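Local atomic coordinates of putative PhosphatidylEthanolamine-Binding Protein (PEBP) (Chlamydia trachomatis, PDB entry 3N08), a protein that probably binds phosphatidylethanolamine or related ligands, as a bacterial homologue of the eukaryotic Raf kinase inhibitor protein. Residues R39-P51 / L62-V75. Residues are numbered along the deposited sequence; the frame is centred on the assembly and turned at random.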
# COMPACT_ATOMS: atom_id res chain seq x y z
N ARG B 39 -13.29 -2.01 6.45
CA ARG B 39 -14.71 -1.67 6.61
C ARG B 39 -15.03 -1.18 8.03
O ARG B 39 -15.92 -0.36 8.21
CB ARG B 39 -15.59 -2.87 6.25
CG ARG B 39 -17.08 -2.59 6.30
N GLU B 40 -14.27 -1.66 9.01
CA GLU B 40 -14.47 -1.28 10.41
C GLU B 40 -14.00 0.14 10.76
O GLU B 40 -14.28 0.66 11.83
CB GLU B 40 -13.76 -2.28 11.32
CG GLU B 40 -14.40 -3.66 11.34
CD GLU B 40 -15.91 -3.60 11.52
OE1 GLU B 40 -16.37 -3.26 12.64
OE2 GLU B 40 -16.65 -3.89 10.55
N ALA B 41 -13.26 0.76 9.85
CA ALA B 41 -12.80 2.11 10.09
C ALA B 41 -13.96 3.09 10.22
O ALA B 41 -14.91 3.06 9.43
CB ALA B 41 -11.86 2.56 8.96
N LYS B 42 -13.89 3.94 11.23
CA LYS B 42 -14.84 5.06 11.35
C LYS B 42 -14.26 6.42 10.98
O LYS B 42 -14.99 7.37 10.76
CB LYS B 42 -15.42 5.13 12.76
CG LYS B 42 -16.23 3.89 13.11
CD LYS B 42 -16.98 4.04 14.42
CE LYS B 42 -17.63 2.73 14.84
NZ LYS B 42 -18.41 2.86 16.09
N SER B 43 -12.93 6.50 10.88
CA SER B 43 -12.29 7.74 10.47
C SER B 43 -10.89 7.44 9.97
O SER B 43 -10.34 6.36 10.24
CB SER B 43 -12.22 8.73 11.64
OG SER B 43 -11.34 8.30 12.68
N LEU B 44 -10.34 8.43 9.27
CA LEU B 44 -8.95 8.41 8.82
C LEU B 44 -8.19 9.61 9.34
O LEU B 44 -8.75 10.68 9.57
CB LEU B 44 -8.88 8.42 7.28
CG LEU B 44 -9.40 7.20 6.53
CD1 LEU B 44 -9.53 7.47 5.03
CD2 LEU B 44 -8.47 6.01 6.78
N VAL B 45 -6.90 9.40 9.50
CA VAL B 45 -5.94 10.42 9.92
C VAL B 45 -4.79 10.48 8.91
O VAL B 45 -4.35 9.44 8.41
CB VAL B 45 -5.35 10.05 11.28
CG1 VAL B 45 -4.28 11.05 11.71
CG2 VAL B 45 -6.47 9.93 12.32
N LEU B 46 -4.33 11.69 8.63
CA LEU B 46 -3.15 11.93 7.78
C LEU B 46 -2.13 12.78 8.51
O LEU B 46 -2.48 13.82 9.05
CB LEU B 46 -3.62 12.61 6.49
CG LEU B 46 -2.49 13.02 5.54
CD1 LEU B 46 -1.83 11.86 4.89
CD2 LEU B 46 -2.98 13.99 4.47
N ILE B 47 -0.87 12.34 8.54
CA ILE B 47 0.22 13.13 9.11
C ILE B 47 1.32 13.19 8.05
O ILE B 47 1.75 12.15 7.57
CB ILE B 47 0.75 12.54 10.42
CG1 ILE B 47 -0.36 12.46 11.46
CG2 ILE B 47 1.95 13.35 10.94
CD1 ILE B 47 0.03 11.76 12.74
N VAL B 48 1.78 14.39 7.71
CA VAL B 48 2.85 14.55 6.74
C VAL B 48 4.01 15.22 7.45
O VAL B 48 3.84 16.26 8.09
CB VAL B 48 2.41 15.41 5.55
CG1 VAL B 48 3.49 15.53 4.50
CG2 VAL B 48 1.12 14.87 4.94
N GLU B 49 5.18 14.63 7.31
CA GLU B 49 6.33 15.15 8.01
C GLU B 49 7.62 14.99 7.24
O GLU B 49 7.74 14.15 6.35
CB GLU B 49 6.43 14.52 9.37
CG GLU B 49 6.58 13.04 9.34
CD GLU B 49 6.46 12.41 10.73
OE1 GLU B 49 5.70 12.93 11.58
OE2 GLU B 49 7.13 11.39 10.99
N ASP B 50 8.61 15.79 7.66
CA ASP B 50 9.94 15.87 7.04
C ASP B 50 11.02 15.56 8.08
O ASP B 50 11.32 16.38 8.93
CB ASP B 50 10.11 17.27 6.47
CG ASP B 50 11.48 17.50 5.80
OD1 ASP B 50 12.29 16.57 5.68
OD2 ASP B 50 11.69 18.66 5.36
N PRO B 51 11.57 14.35 8.05
CA PRO B 51 12.62 13.98 9.00
C PRO B 51 13.99 14.51 8.56
O PRO B 51 15.00 14.25 9.23
CB PRO B 51 12.59 12.45 8.95
CG PRO B 51 12.19 12.16 7.51
CD PRO B 51 11.18 13.22 7.18
N LEU B 62 12.49 16.73 13.09
CA LEU B 62 11.22 16.36 12.46
C LEU B 62 10.29 17.55 12.37
O LEU B 62 9.88 18.09 13.39
CB LEU B 62 10.56 15.23 13.24
CG LEU B 62 9.40 14.49 12.55
CD1 LEU B 62 9.85 13.84 11.24
CD2 LEU B 62 8.81 13.42 13.47
N TRP B 63 9.95 17.93 11.15
CA TRP B 63 9.02 19.03 10.92
C TRP B 63 7.69 18.52 10.35
O TRP B 63 7.68 17.84 9.31
CB TRP B 63 9.64 20.03 9.95
CG TRP B 63 8.99 21.38 9.99
CD1 TRP B 63 7.88 21.79 9.33
CD2 TRP B 63 9.46 22.49 10.73
NE1 TRP B 63 7.60 23.11 9.65
CE2 TRP B 63 8.58 23.56 10.49
CE3 TRP B 63 10.56 22.70 11.58
CZ2 TRP B 63 8.75 24.81 11.08
CZ3 TRP B 63 10.72 23.93 12.16
CH2 TRP B 63 9.82 24.98 11.91
N ILE B 64 6.60 18.81 11.04
CA ILE B 64 5.27 18.38 10.61
C ILE B 64 4.71 19.40 9.64
O ILE B 64 4.60 20.60 9.96
CB ILE B 64 4.32 18.24 11.82
CG1 ILE B 64 4.85 17.26 12.86
CG2 ILE B 64 2.93 17.85 11.33
CD1 ILE B 64 5.41 15.98 12.33
N HIS B 65 4.40 18.93 8.44
CA HIS B 65 3.88 19.77 7.38
C HIS B 65 2.35 19.79 7.28
O HIS B 65 1.81 20.71 6.72
CB HIS B 65 4.51 19.37 6.03
CG HIS B 65 5.90 19.88 5.87
ND1 HIS B 65 6.21 20.98 5.10
CD2 HIS B 65 7.05 19.53 6.49
CE1 HIS B 65 7.50 21.25 5.20
NE2 HIS B 65 8.03 20.38 6.04
N TRP B 66 1.67 18.76 7.78
CA TRP B 66 0.22 18.69 7.66
C TRP B 66 -0.32 17.66 8.64
O TRP B 66 0.20 16.55 8.71
CB TRP B 66 -0.18 18.30 6.24
CG TRP B 66 -1.56 18.72 5.78
CD1 TRP B 66 -2.41 19.58 6.40
CD2 TRP B 66 -2.20 18.32 4.57
NE1 TRP B 66 -3.56 19.73 5.64
CE2 TRP B 66 -3.45 18.97 4.51
CE3 TRP B 66 -1.83 17.47 3.52
CZ2 TRP B 66 -4.35 18.78 3.45
CZ3 TRP B 66 -2.72 17.29 2.46
CH2 TRP B 66 -3.96 17.94 2.43
N ILE B 67 -1.40 18.02 9.32
CA ILE B 67 -2.19 17.11 10.10
C ILE B 67 -3.65 17.25 9.70
O ILE B 67 -4.21 18.36 9.72
CB ILE B 67 -2.05 17.43 11.60
CG1 ILE B 67 -0.63 17.13 12.07
CG2 ILE B 67 -3.09 16.66 12.43
CD1 ILE B 67 -0.39 17.41 13.55
N VAL B 68 -4.27 16.10 9.44
CA VAL B 68 -5.71 16.05 9.19
C VAL B 68 -6.26 14.85 9.95
O VAL B 68 -5.71 13.77 9.88
CB VAL B 68 -6.04 15.87 7.70
CG1 VAL B 68 -7.54 15.88 7.48
CG2 VAL B 68 -5.38 16.95 6.87
N TYR B 69 -7.36 15.02 10.67
CA TYR B 69 -7.97 13.89 11.32
C TYR B 69 -9.49 13.96 11.21
O TYR B 69 -10.05 14.99 10.83
CB TYR B 69 -7.49 13.73 12.77
CG TYR B 69 -8.06 14.72 13.76
CD1 TYR B 69 -7.46 15.95 13.99
CD2 TYR B 69 -9.19 14.39 14.50
CE1 TYR B 69 -7.99 16.84 14.91
CE2 TYR B 69 -9.72 15.26 15.41
CZ TYR B 69 -9.11 16.47 15.62
OH TYR B 69 -9.66 17.32 16.54
N ASN B 70 -10.14 12.85 11.55
CA ASN B 70 -11.58 12.72 11.40
C ASN B 70 -12.02 12.84 9.95
O ASN B 70 -13.14 13.26 9.68
CB ASN B 70 -12.34 13.65 12.34
CG ASN B 70 -12.48 13.08 13.74
OD1 ASN B 70 -12.07 11.94 14.03
ND2 ASN B 70 -13.07 13.87 14.62
N LEU B 71 -11.16 12.44 9.03
CA LEU B 71 -11.58 12.27 7.66
C LEU B 71 -12.56 11.12 7.55
O LEU B 71 -12.45 10.13 8.27
CB LEU B 71 -10.39 11.91 6.80
CG LEU B 71 -9.52 13.05 6.34
CD1 LEU B 71 -8.16 12.49 5.95
CD2 LEU B 71 -10.18 13.82 5.18
N SER B 72 -13.52 11.25 6.63
CA SER B 72 -14.40 10.12 6.32
C SER B 72 -13.60 8.92 5.82
O SER B 72 -12.72 9.06 5.01
CB SER B 72 -15.40 10.51 5.25
OG SER B 72 -16.09 9.37 4.83
N PRO B 73 -13.95 7.72 6.29
CA PRO B 73 -13.23 6.54 5.82
C PRO B 73 -13.55 6.20 4.38
O PRO B 73 -12.83 5.35 3.82
CB PRO B 73 -13.70 5.44 6.77
CG PRO B 73 -14.99 5.94 7.33
CD PRO B 73 -14.87 7.42 7.40
N VAL B 74 -14.57 6.83 3.79
CA VAL B 74 -14.83 6.67 2.36
C VAL B 74 -14.42 7.88 1.54
O VAL B 74 -14.85 8.04 0.40
CB VAL B 74 -16.32 6.27 2.09
CG1 VAL B 74 -16.65 4.97 2.83
CG2 VAL B 74 -17.30 7.37 2.49
N VAL B 75 -13.58 8.75 2.09
CA VAL B 75 -13.25 10.00 1.41
C VAL B 75 -12.65 9.76 0.02
O VAL B 75 -12.83 10.56 -0.89
CB VAL B 75 -12.32 10.89 2.28
CG1 VAL B 75 -10.94 10.29 2.40
CG2 VAL B 75 -12.25 12.31 1.71
O HOH W 1 -9.71 10.62 13.23
O HOH W 2 10.59 20.56 6.91
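L46 and V68 pair through two backbone hydrogen bonds, L46 N to V68 O (2.8 Å) and V68 N to L46 O (2.9 Å), both nearly straight. D50 with W63 and L44 with L71 pair likewise. V48 N bonds W66 O, and a classic beta bulge sets both H65 and W66 opposite V48. V48 O accepts from H65 N at 2.8 Å and only weakly from W66 N. A G1 bulge puts N70 and L71 opposite L44.

One water links D50 OD2 to H65 NE2, lying in the imidazole plane at its edge. The carboxylate and ring planes are 42° apart. D50 OD2 also hydrogen-bonds H108 ND1, and H65 ND1 bonds C99 O. Another water joins S43 OG, which also bonds V119 O, to N70 OD1 and N70 N.

Strands 43-50 and 63-71 are neighbours in the large sheet of the PEBP-like beta fold, with strand 108-117 on the other side of 43-50. I64 CD1 lies 3.2 Å from E49 OE1, which forms a salt bridge with K129. Both methyls of L62 lie over one face of the E49 carboxylate, and CD1 also reaches P51.

On the other face, with CG anti to the backbone N (chi1 175°), L46 brings CD2 within 3.8 Å of W66 CE3. V68 CG2 sits over one face of that indole, toward its rim. L44 CD1 packs against P73 CA and V75 CG1, beside F34.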